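Side-chain contacts in benzoylformate decarboxylase (Mycobacterium smegmatis, PDB 4Q9D), which belongs to the thiamine pyrophosphate-dependent enzyme family, each chain combining three parallel-sheet domains, with a magnesium ion bound in the last of them: residues 52-57 with 95-100; 358-363 with 455-460; 215-220 with 389-394; 194-199 with 294-299. All coordinates share one frame; numbering follows the deposited sequence.

Interaction 1: 52-57 with 95-100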
loop_
_atom_site.group_PDB
_atom_site.type_symbol
_atom_site.label_atom_id
_atom_site.label_comp_id
_atom_site.label_asym_id
_atom_site.label_seq_id
_atom_site.Cartn_x
_atom_site.Cartn_y
_atom_site.Cartn_z
ATOM N N SER B 52 6.931 -4.487 23.809
ATOM C CA SER B 52 7.321 -5.598 24.673
ATOM C C SER B 52 6.455 -6.837 24.430
ATOM O O SER B 52 6.965 -7.939 24.372
ATOM C CB SER B 52 7.199 -5.194 26.146
ATOM O OG SER B 52 8.372 -4.523 26.559
ATOM N N ALA B 53 5.143 -6.654 24.301
ATOM C CA ALA B 53 4.264 -7.787 24.058
ATOM C C ALA B 53 4.700 -8.571 22.818
ATOM O O ALA B 53 4.778 -9.791 22.827
ATOM C CB ALA B 53 2.812 -7.298 23.892
ATOM N N LEU B 54 4.957 -7.872 21.722
ATOM C CA LEU B 54 5.228 -8.590 20.494
ATOM C C LEU B 54 6.638 -9.226 20.519
ATOM O O LEU B 54 6.802 -10.362 20.088
ATOM C CB LEU B 54 5.015 -7.672 19.285
ATOM C CG LEU B 54 4.930 -8.333 17.902
ATOM C CD1 LEU B 54 4.223 -7.397 16.936
ATOM C CD2 LEU B 54 6.383 -8.638 17.381
ATOM N N ALA B 55 7.634 -8.518 21.066
ATOM C CA ALA B 55 8.999 -9.064 21.164
ATOM C C ALA B 55 9.027 -10.239 22.139
ATOM O O ALA B 55 9.768 -11.183 21.946
ATOM C CB ALA B 55 10.010 -7.962 21.599
ATOM N N MET B 56 8.189 -10.182 23.174
ATOM C CA MET B 56 8.056 -11.284 24.127
ATOM C C MET B 56 7.493 -12.513 23.405
ATOM O O MET B 56 7.977 -13.632 23.588
ATOM C CB MET B 56 7.115 -10.867 25.266
ATOM C CG MET B 56 7.264 -11.631 26.559
ATOM S SD MET B 56 6.163 -10.939 27.824
ATOM C CE MET B 56 6.907 -9.305 28.001
ATOM N N ALA B 57 6.479 -12.300 22.567
ATOM C CA ALA B 57 5.877 -13.400 21.821
ATOM C C ALA B 57 6.909 -13.977 20.894
ATOM O O ALA B 57 6.965 -15.193 20.707
ATOM C CB ALA B 57 4.643 -12.919 21.010
ATOM N N LEU B 95 4.441 -15.472 14.051
ATOM C CA LEU B 95 3.554 -14.840 15.009
ATOM C C LEU B 95 2.225 -14.525 14.352
ATOM O O LEU B 95 2.198 -14.001 13.240
ATOM C CB LEU B 95 4.152 -13.542 15.553
ATOM C CG LEU B 95 5.478 -13.694 16.318
ATOM C CD1 LEU B 95 5.945 -12.355 16.827
ATOM C CD2 LEU B 95 5.298 -14.665 17.496
ATOM N N ILE B 96 1.134 -14.801 15.055
ATOM C CA ILE B 96 -0.181 -14.343 14.604
ATOM C C ILE B 96 -0.539 -13.093 15.397
ATOM O O ILE B 96 -0.823 -13.149 16.604
ATOM C CB ILE B 96 -1.236 -15.443 14.774
ATOM C CG1 ILE B 96 -0.812 -16.657 13.936
ATOM C CG2 ILE B 96 -2.655 -14.928 14.390
ATOM C CD1 ILE B 96 -1.665 -17.858 14.177
ATOM N N ILE B 97 -0.477 -11.950 14.723
ATOM C CA ILE B 97 -0.737 -10.685 15.390
ATOM C C ILE B 97 -2.210 -10.327 15.139
ATOM O O ILE B 97 -2.643 -10.266 13.990
ATOM C CB ILE B 97 0.162 -9.535 14.842
ATOM C CG1 ILE B 97 1.634 -9.975 14.634
ATOM C CG2 ILE B 97 0.040 -8.295 15.746
ATOM C CD1 ILE B 97 2.347 -10.234 15.926
ATOM N N THR B 98 -2.979 -10.106 16.198
ATOM C CA THR B 98 -4.371 -9.666 16.045
ATOM C C THR B 98 -4.546 -8.359 16.752
ATOM O O THR B 98 -3.823 -8.055 17.714
ATOM C CB THR B 98 -5.393 -10.682 16.614
ATOM O OG1 THR B 98 -5.284 -10.745 18.036
ATOM C CG2 THR B 98 -5.137 -12.060 16.013
ATOM N N ALA B 99 -5.490 -7.575 16.244
ATOM C CA ALA B 99 -5.887 -6.343 16.863
ATOM C C ALA B 99 -7.416 -6.264 16.822
ATOM O O ALA B 99 -8.040 -6.708 15.871
ATOM C CB ALA B 99 -5.307 -5.153 16.093
ATOM N N GLY B 100 -8.006 -5.650 17.829
ATOM C CA GLY B 100 -9.427 -5.359 17.782
ATOM C C GLY B 100 -9.647 -4.236 16.788
ATOM O O GLY B 100 -8.714 -3.498 16.425
#
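L54 and I97 meet through their terminal methyls: CD1 of L54 lies 3.5 Å from CD1 of I97, and the two side chains cross at about a right angle. The isoleucine gets there by a bend at its second torsion (chi2 -69°), which turns CD1 toward the helix although its CB does not head that way. L54 behaves alike, its branched end coming closer to the strand than the start of the side chain would suggest, and its fork divides the work. While CD1 goes to I97, CD2 sits 3.8 Å from CD1 of L95, a side chain that it meets at a slant. L95 is forked in the same sense. Its second methyl, CD2, reaches the next helical turn, 4.0 Å from CB of A57 and 3.7 Å from the carbonyl O of A57. The small side chain of A57 probably helps L95 to come up to the backbone carbonyl. All four residues are buried, and the contact is purely apolar, without a hydrogen bond between the segments.

The axes of segments 52-57 and 95-100 approach to 10.0 Å and run nearly antiparallel, at 158°. Helix 50-64 is the beta-alpha-beta crossover connection from strand 43-46 to strand 68-72, and packs here on the adjoining strand 95-101. That strand is held between strands 68-72 and 157-162, and V70 of the former touches both A57 and I97. Helix 82-90 closes in beside the contact, with A88 against L54 and L95, while A55, pointing away from the strand, packs on P410 of helix 408-421.

Interaction 2: 358-363 with 455-460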
loop_
_atom_site.group_PDB
_atom_site.type_symbol
_atom_site.label_atom_id
_atom_site.label_comp_id
_atom_site.label_asym_id
_atom_site.label_seq_id
_atom_site.Cartn_x
_atom_site.Cartn_y
_atom_site.Cartn_z
ATOM N N ASN B 358 35.494 -6.268 29.129
ATOM C CA ASN B 358 36.284 -7.497 29.157
ATOM C C ASN B 358 36.238 -8.171 30.544
ATOM O O ASN B 358 36.064 -9.393 30.649
ATOM C CB ASN B 358 37.719 -7.195 28.703
ATOM C CG ASN B 358 38.582 -8.439 28.637
ATOM O OD1 ASN B 358 38.284 -9.368 27.886
ATOM N ND2 ASN B 358 39.654 -8.472 29.434
ATOM N N ALA B 359 36.362 -7.375 31.612
ATOM C CA ALA B 359 36.216 -7.900 32.972
ATOM C C ALA B 359 34.837 -8.507 33.181
ATOM O O ALA B 359 34.710 -9.589 33.737
ATOM C CB ALA B 359 36.438 -6.792 33.998
ATOM N N VAL B 360 33.796 -7.789 32.754
ATOM C CA VAL B 360 32.414 -8.221 32.975
ATOM C C VAL B 360 32.140 -9.573 32.344
ATOM O O VAL B 360 31.560 -10.448 32.974
ATOM C CB VAL B 360 31.368 -7.210 32.368
ATOM C CG1 VAL B 360 29.947 -7.772 32.487
ATOM C CG2 VAL B 360 31.480 -5.863 33.023
ATOM N N TYR B 361 32.524 -9.735 31.075
ATOM C CA TYR B 361 32.237 -10.994 30.380
ATOM C C TYR B 361 33.054 -12.170 30.899
ATOM O O TYR B 361 32.579 -13.303 30.892
ATOM C CB TYR B 361 32.377 -10.847 28.865
ATOM C CG TYR B 361 31.172 -10.187 28.224
ATOM C CD1 TYR B 361 30.167 -10.948 27.629
ATOM C CD2 TYR B 361 31.024 -8.799 28.241
ATOM C CE1 TYR B 361 29.029 -10.327 27.057
ATOM C CE2 TYR B 361 29.911 -8.180 27.673
ATOM C CZ TYR B 361 28.924 -8.942 27.080
ATOM O OH TYR B 361 27.851 -8.292 26.510
ATOM N N GLU B 362 34.268 -11.911 31.388
ATOM C CA GLU B 362 35.055 -13.020 31.950
ATOM C C GLU B 362 34.433 -13.489 33.229
ATOM O O GLU B 362 34.274 -14.681 33.439
ATOM C CB GLU B 362 36.523 -12.655 32.222
ATOM C CG GLU B 362 37.268 -13.887 32.775
ATOM C CD GLU B 362 38.724 -13.624 33.125
ATOM O OE1 GLU B 362 39.176 -12.449 33.042
ATOM O OE2 GLU B 362 39.404 -14.605 33.499
ATOM N N VAL B 363 34.043 -12.554 34.095
ATOM C CA VAL B 363 33.293 -12.956 35.284
ATOM C C VAL B 363 32.044 -13.767 34.925
ATOM O O VAL B 363 31.730 -14.763 35.572
ATOM C CB VAL B 363 32.866 -11.754 36.136
ATOM C CG1 VAL B 363 31.983 -12.226 37.277
ATOM C CG2 VAL B 363 34.101 -11.014 36.660
ATOM N N VAL B 455 18.542 -13.402 34.485
ATOM C CA VAL B 455 19.506 -12.483 35.073
ATOM C C VAL B 455 19.843 -11.453 34.016
ATOM O O VAL B 455 20.467 -11.779 33.004
ATOM C CB VAL B 455 20.807 -13.214 35.518
ATOM C CG1 VAL B 455 21.758 -12.220 36.158
ATOM C CG2 VAL B 455 20.475 -14.366 36.484
ATOM N N PHE B 456 19.396 -10.221 34.228
ATOM C CA PHE B 456 19.671 -9.131 33.294
ATOM C C PHE B 456 20.967 -8.470 33.771
ATOM O O PHE B 456 21.012 -7.906 34.870
ATOM C CB PHE B 456 18.530 -8.077 33.329
ATOM C CG PHE B 456 17.179 -8.606 32.878
ATOM C CD1 PHE B 456 16.872 -8.727 31.521
ATOM C CD2 PHE B 456 16.228 -8.989 33.807
ATOM C CE1 PHE B 456 15.615 -9.209 31.094
ATOM C CE2 PHE B 456 14.957 -9.482 33.393
ATOM C CZ PHE B 456 14.668 -9.600 32.034
ATOM N N VAL B 457 22.009 -8.531 32.958
ATOM C CA VAL B 457 23.262 -7.889 33.299
ATOM C C VAL B 457 23.383 -6.642 32.450
ATOM O O VAL B 457 23.579 -6.710 31.236
ATOM C CB VAL B 457 24.453 -8.800 33.018
ATOM C CG1 VAL B 457 25.777 -8.046 33.299
ATOM C CG2 VAL B 457 24.346 -10.061 33.816
ATOM N N VAL B 458 23.246 -5.495 33.092
ATOM C CA VAL B 458 23.183 -4.229 32.376
ATOM C C VAL B 458 24.510 -3.482 32.456
ATOM O O VAL B 458 24.981 -3.140 33.533
ATOM C CB VAL B 458 22.036 -3.344 32.941
ATOM C CG1 VAL B 458 22.044 -1.976 32.289
ATOM C CG2 VAL B 458 20.672 -4.040 32.741
ATOM N N LEU B 459 25.101 -3.220 31.301
ATOM C CA LEU B 459 26.389 -2.541 31.244
ATOM C C LEU B 459 26.208 -1.033 31.172
ATOM O O LEU B 459 25.892 -0.464 30.118
ATOM C CB LEU B 459 27.214 -3.071 30.059
ATOM C CG LEU B 459 27.707 -4.527 30.145
ATOM C CD1 LEU B 459 26.606 -5.517 29.957
ATOM C CD2 LEU B 459 28.776 -4.756 29.073
ATOM N N ARG B 460 26.399 -0.396 32.318
ATOM C CA ARG B 460 26.133 1.017 32.482
ATOM C C ARG B 460 27.414 1.853 32.256
ATOM O O ARG B 460 28.225 2.030 33.165
ATOM C CB ARG B 460 25.539 1.261 33.886
ATOM C CG ARG B 460 25.394 2.773 34.307
ATOM C CD ARG B 460 24.113 3.377 33.764
ATOM N NE ARG B 460 23.910 4.760 34.195
ATOM C CZ ARG B 460 23.653 5.761 33.369
ATOM N NH1 ARG B 460 23.554 5.522 32.058
ATOM N NH2 ARG B 460 23.499 6.994 33.854
#
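Apolar packing is all that passes directly between Y361, V360 and the strand side chains L459 and V457. The closer pair is Y361 with L459, where CE2 of the ring is 3.9 Å from CD2 of the leucine and the two side chains cross at about a right angle. L459 starts toward the helix; with chi2 at 73° CD1 is folded aside, while CD2 continues the extended line of the chain and reaches the tyrosine. V360 comes less close, its CG1 lying 4.3 Å from CG1 of V457, one methyl against another. The helix thus uses two consecutive residues, and the strand V457 and L459, two positions apart, which face the helix from the same side of the sheet.

The polar interactions have partners beyond the two segments. The buried OH of Y361 is satisfied by hydrogen bonds with OG1 of T381 and OG1 of T431, so two bonds hold the far end of the ring whose CE2 meets the leucine. At the end of the strand, R460 forms a salt bridge with D434, one of the magnesium ligands together with N461 and E463. This makes R460 a second-shell residue, and L459 itself comes within about 6 Å of the metal.

Strand 454-460 runs between strands 428-433 and 523-528 in the parallel sheet of the C-terminal TPP-binding domain, and V527 of the latter strand touches both V360 and V457. Helix 357-367 lies over this face, flanked by helix 382-388, whose W388 packs on Y361, and by helix 506-518, whose L509 and L513 meet V363.

Interaction 3: 215-220 with 389-394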
loop_
_atom_site.group_PDB
_atom_site.type_symbol
_atom_site.label_atom_id
_atom_site.label_comp_id
_atom_site.label_asym_id
_atom_site.label_seq_id
_atom_site.Cartn_x
_atom_site.Cartn_y
_atom_site.Cartn_z
ATOM N N GLY B 215 16.423 -26.438 13.807
ATOM C CA GLY B 215 16.753 -27.572 14.683
ATOM C C GLY B 215 17.853 -28.403 14.024
ATOM O O GLY B 215 17.968 -29.595 14.265
ATOM N N ALA B 216 18.681 -27.771 13.188
ATOM C CA ALA B 216 19.652 -28.522 12.375
ATOM C C ALA B 216 21.100 -28.429 12.899
ATOM O O ALA B 216 22.058 -28.614 12.162
ATOM C CB ALA B 216 19.573 -28.063 10.920
ATOM N N TRP B 217 21.254 -28.115 14.175
ATOM C CA TRP B 217 22.575 -28.032 14.791
ATOM C C TRP B 217 23.444 -29.289 14.522
ATOM O O TRP B 217 24.593 -29.200 14.050
ATOM C CB TRP B 217 22.361 -27.837 16.281
ATOM C CG TRP B 217 23.546 -27.778 17.137
ATOM C CD1 TRP B 217 24.201 -28.843 17.708
ATOM C CD2 TRP B 217 24.192 -26.598 17.633
ATOM N NE1 TRP B 217 25.227 -28.390 18.503
ATOM C CE2 TRP B 217 25.239 -27.020 18.487
ATOM C CE3 TRP B 217 23.995 -25.225 17.434
ATOM C CZ2 TRP B 217 26.088 -26.123 19.140
ATOM C CZ3 TRP B 217 24.838 -24.326 18.093
ATOM C CH2 TRP B 217 25.880 -24.788 18.945
ATOM N N ASP B 218 22.893 -30.456 14.816
ATOM C CA ASP B 218 23.650 -31.700 14.638
ATOM C C ASP B 218 23.927 -31.978 13.175
ATOM O O ASP B 218 25.027 -32.391 12.831
ATOM C CB ASP B 218 22.923 -32.886 15.301
ATOM C CG ASP B 218 22.880 -32.754 16.814
ATOM O OD1 ASP B 218 23.755 -32.063 17.369
ATOM O OD2 ASP B 218 21.970 -33.307 17.438
ATOM N N ALA B 219 22.940 -31.743 12.310
ATOM C CA ALA B 219 23.149 -31.981 10.890
ATOM C C ALA B 219 24.204 -31.045 10.348
ATOM O O ALA B 219 24.945 -31.408 9.440
ATOM C CB ALA B 219 21.846 -31.827 10.088
ATOM N N GLY B 220 24.276 -29.828 10.877
ATOM C CA GLY B 220 25.287 -28.888 10.399
ATOM C C GLY B 220 26.686 -29.383 10.797
ATOM O O GLY B 220 27.649 -29.341 10.023
ATOM N N LEU B 389 32.129 -15.820 25.894
ATOM C CA LEU B 389 30.916 -16.639 26.017
ATOM C C LEU B 389 30.580 -17.362 24.728
ATOM O O LEU B 389 29.545 -17.076 24.106
ATOM C CB LEU B 389 29.712 -15.794 26.446
ATOM C CG LEU B 389 29.796 -14.969 27.723
ATOM C CD1 LEU B 389 28.433 -14.275 27.976
ATOM C CD2 LEU B 389 30.160 -15.843 28.918
ATOM N N PRO B 390 31.442 -18.313 24.324
ATOM C CA PRO B 390 31.128 -19.042 23.089
ATOM C C PRO B 390 29.832 -19.817 23.263
ATOM O O PRO B 390 29.531 -20.319 24.355
ATOM C CB PRO B 390 32.298 -20.022 22.928
ATOM C CG PRO B 390 32.912 -20.141 24.338
ATOM C CD PRO B 390 32.701 -18.771 24.952
ATOM N N THR B 391 29.065 -19.903 22.182
ATOM C CA THR B 391 27.835 -20.678 22.211
ATOM C C THR B 391 28.172 -22.119 21.864
ATOM O O THR B 391 28.734 -22.389 20.794
ATOM C CB THR B 391 26.863 -20.145 21.158
ATOM O OG1 THR B 391 26.615 -18.767 21.432
ATOM C CG2 THR B 391 25.549 -20.921 21.178
ATOM N N THR B 392 27.802 -23.045 22.749
ATOM C CA THR B 392 28.201 -24.435 22.574
ATOM C C THR B 392 26.988 -25.364 22.548
ATOM O O THR B 392 27.146 -26.547 22.381
ATOM C CB THR B 392 29.184 -24.874 23.704
ATOM O OG1 THR B 392 28.565 -24.665 24.970
ATOM C CG2 THR B 392 30.463 -24.037 23.655
ATOM N N HIS B 393 25.777 -24.821 22.707
ATOM C CA HIS B 393 24.563 -25.625 22.605
ATOM C C HIS B 393 23.569 -25.023 21.603
ATOM O O HIS B 393 23.547 -23.803 21.389
ATOM C CB HIS B 393 23.893 -25.751 23.975
ATOM C CG HIS B 393 24.700 -26.508 24.986
ATOM N ND1 HIS B 393 25.948 -26.097 25.406
ATOM C CD2 HIS B 393 24.430 -27.642 25.671
ATOM C CE1 HIS B 393 26.413 -26.951 26.299
ATOM N NE2 HIS B 393 25.511 -27.898 26.479
ATOM N N PRO B 394 22.718 -25.866 21.005
ATOM C CA PRO B 394 21.695 -25.297 20.107
ATOM C C PRO B 394 20.668 -24.460 20.870
ATOM O O PRO B 394 20.491 -24.622 22.083
ATOM C CB PRO B 394 21.044 -26.535 19.473
ATOM C CG PRO B 394 21.245 -27.632 20.509
ATOM C CD PRO B 394 22.613 -27.332 21.131
#
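W217 lays one face of its indole over P394 and the peptide that precedes it. CD of P394 stands 3.8 Å from the centroid of the five-membered ring of W217, only 10° off the ring normal, a CH-pi contact made squarely over the face. CB of P394 rests 3.6 Å from CG of W217, so the pyrrolidine rides over the inner part of the indole. Toward the six-membered ring the backbone takes over: P394 CA is 3.5 Å from CE3 of W217, and the carbonyl O of H393 is 3.5 Å from CH2 of W217. With CG anti to the backbone N (chi1 178°), the indole is thrown outward from the first turn of helix 217-227 to meet the loop. That turn follows a Schellman motif at G215 and an N-cap at A216, in the central domain, whereas the loop belongs to the C-terminal TPP-binding domain; the tryptophan therefore bridges two domains. Beyond the face, the carbonyl O of T392 approaches CZ2 of W217 obliquely at 3.4 Å, and that of T391 lies near the ring plane at its edge. On the loop itself, T392 OG1 and H393 ND1 share a 3.0 Å hydrogen bond, and the backbone N of T391 is bound by E244.

Interaction 4: 194-199 with 294-299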
loop_
_atom_site.group_PDB
_atom_site.type_symbol
_atom_site.label_atom_id
_atom_site.label_comp_id
_atom_site.label_asym_id
_atom_site.label_seq_id
_atom_site.Cartn_x
_atom_site.Cartn_y
_atom_site.Cartn_z
ATOM N N ALA B 194 26.337 -30.344 -4.833
ATOM C CA ALA B 194 27.258 -31.299 -4.224
ATOM C C ALA B 194 28.436 -31.576 -5.148
ATOM O O ALA B 194 29.567 -31.686 -4.694
ATOM C CB ALA B 194 26.544 -32.605 -3.887
ATOM N N GLU B 195 28.167 -31.694 -6.442
ATOM C CA GLU B 195 29.234 -31.914 -7.398
ATOM C C GLU B 195 30.188 -30.726 -7.398
ATOM O O GLU B 195 31.395 -30.902 -7.501
ATOM C CB GLU B 195 28.685 -32.144 -8.813
ATOM C CG GLU B 195 28.209 -33.564 -9.100
ATOM C CD GLU B 195 29.300 -34.623 -8.857
ATOM O OE1 GLU B 195 30.510 -34.330 -9.053
ATOM O OE2 GLU B 195 28.941 -35.754 -8.449
ATOM N N ARG B 196 29.649 -29.514 -7.297
ATOM C CA ARG B 196 30.491 -28.320 -7.336
ATOM C C ARG B 196 31.359 -28.276 -6.061
ATOM O O ARG B 196 32.512 -27.844 -6.080
ATOM C CB ARG B 196 29.625 -27.060 -7.432
ATOM C CG ARG B 196 30.403 -25.743 -7.254
ATOM C CD ARG B 196 31.295 -25.498 -8.471
ATOM N NE ARG B 196 32.192 -24.357 -8.335
ATOM C CZ ARG B 196 33.369 -24.413 -7.721
ATOM N NH1 ARG B 196 33.772 -25.563 -7.175
ATOM N NH2 ARG B 196 34.141 -23.325 -7.658
ATOM N N ILE B 197 30.779 -28.722 -4.961
ATOM C CA ILE B 197 31.468 -28.770 -3.680
ATOM C C ILE B 197 32.602 -29.813 -3.748
ATOM O O ILE B 197 33.692 -29.566 -3.260
ATOM C CB ILE B 197 30.470 -29.077 -2.542
ATOM C CG1 ILE B 197 29.531 -27.865 -2.286
ATOM C CG2 ILE B 197 31.189 -29.500 -1.227
ATOM C CD1 ILE B 197 28.382 -28.234 -1.336
ATOM N N ASN B 198 32.344 -30.966 -4.365
ATOM C CA ASN B 198 33.355 -32.017 -4.459
ATOM C C ASN B 198 34.560 -31.519 -5.231
ATOM O O ASN B 198 35.685 -31.923 -4.967
ATOM C CB ASN B 198 32.810 -33.222 -5.202
ATOM C CG ASN B 198 31.852 -34.030 -4.391
ATOM O OD1 ASN B 198 31.852 -34.003 -3.149
ATOM N ND2 ASN B 198 31.025 -34.791 -5.093
ATOM N N ALA B 199 34.308 -30.618 -6.178
ATOM C CA ALA B 199 35.351 -30.102 -7.049
ATOM C C ALA B 199 36.189 -29.005 -6.413
ATOM O O ALA B 199 37.243 -28.671 -6.938
ATOM C CB ALA B 199 34.744 -29.586 -8.338
ATOM N N ASP B 294 34.025 -18.736 -6.083
ATOM C CA ASP B 294 32.610 -18.959 -6.413
ATOM C C ASP B 294 31.768 -19.052 -5.140
ATOM O O ASP B 294 32.308 -19.298 -4.050
ATOM C CB ASP B 294 32.422 -20.239 -7.228
ATOM C CG ASP B 294 33.003 -20.137 -8.642
ATOM O OD1 ASP B 294 33.082 -19.026 -9.207
ATOM O OD2 ASP B 294 33.365 -21.194 -9.190
ATOM N N LEU B 295 30.454 -18.868 -5.278
ATOM C CA LEU B 295 29.534 -18.962 -4.123
ATOM C C LEU B 295 28.246 -19.758 -4.408
ATOM O O LEU B 295 27.645 -19.632 -5.472
ATOM C CB LEU B 295 29.206 -17.569 -3.575
ATOM C CG LEU B 295 28.383 -17.437 -2.273
ATOM C CD1 LEU B 295 28.728 -16.127 -1.574
ATOM C CD2 LEU B 295 26.871 -17.477 -2.555
ATOM N N LEU B 296 27.875 -20.620 -3.462
ATOM C CA LEU B 296 26.597 -21.321 -3.469
ATOM C C LEU B 296 25.817 -20.855 -2.241
ATOM O O LEU B 296 26.401 -20.672 -1.165
ATOM C CB LEU B 296 26.805 -22.846 -3.353
ATOM C CG LEU B 296 27.578 -23.497 -4.509
ATOM C CD1 LEU B 296 27.903 -24.951 -4.159
ATOM C CD2 LEU B 296 26.771 -23.422 -5.772
ATOM N N GLN B 297 24.503 -20.708 -2.390
ATOM C CA GLN B 297 23.644 -20.256 -1.288
ATOM C C GLN B 297 22.458 -21.198 -1.147
ATOM O O GLN B 297 21.828 -21.559 -2.134
ATOM C CB GLN B 297 23.162 -18.830 -1.534
ATOM C CG GLN B 297 22.224 -18.271 -0.443
ATOM C CD GLN B 297 21.621 -16.911 -0.829
ATOM O OE1 GLN B 297 21.688 -16.493 -1.987
ATOM N NE2 GLN B 297 21.035 -16.225 0.144
ATOM N N ILE B 298 22.159 -21.600 0.087
ATOM C CA ILE B 298 21.016 -22.466 0.348
ATOM C C ILE B 298 20.217 -21.788 1.448
ATOM O O ILE B 298 20.761 -21.497 2.494
ATOM C CB ILE B 298 21.450 -23.887 0.813
ATOM C CG1 ILE B 298 22.204 -24.627 -0.309
ATOM C CG2 ILE B 298 20.273 -24.665 1.312
ATOM C CD1 ILE B 298 22.757 -25.968 0.129
ATOM N N THR B 299 18.936 -21.526 1.204
ATOM C CA THR B 299 18.115 -20.819 2.183
ATOM C C THR B 299 16.674 -21.241 2.039
ATOM O O THR B 299 16.236 -21.657 0.947
ATOM C CB THR B 299 18.197 -19.279 1.993
ATOM O OG1 THR B 299 17.294 -18.635 2.893
ATOM C CG2 THR B 299 17.824 -18.864 0.564
#
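R196 reaches from the helix to D294 at the beginning of the strand in a salt bridge, its NH2 2.7 Å from OD2 of D294. The hydrogen bond within it is nearly straight, 165° at the hydrogen, and OD2 lies close to the guanidinium plane. From the acid's side the approach is less regular: NH2 arrives on the anti side of OD2, somewhat out of the carboxylate plane, and the two flat groups stand 88° apart. NE of R196 remains 3.5 Å from the same oxygen, leaving one hydrogen bond instead of a paired, two-pronged grip. A bend in the arginine chain (chi2 70°) carries the guanidinium toward this end of the strand. The setting is the central domain, whose parallel sheet has the strand order 3-2-1-4-5-6 of a Rossmann-type fold, with helix 187-199 packed on one face. Inward from the charges, CG of R196 passes 4.1 Å from CD1 of L296, which thus lies beneath the arginine's aliphatic part. The same methyl meets CG1 of I197 at 3.8 Å, the side chains crossing at a slant. L269 of the adjacent strand 269-273 touches R196, I197 and D294, and L325 of helix 318-328 packs against A194 and I298.

Three of the four contacts repeat one theme, a helix laid on a parallel sheet, once in each domain. Interactions 1 and 2 are buried and join their segments by aliphatic or aromatic packing alone, in two sheets that share the strand order 2-1-3-4-6-5. Interaction 4, nearer the surface, adds a salt bridge at its more exposed end. Interaction 3, partly buried like interaction 4, departs from the theme by using a loop in place of a strand, and joins two domains through an aromatic face. It also touches interaction 2, where L389 packs on Y361, whereas interaction 1 lies across the chain's centre from interactions 3 and 4.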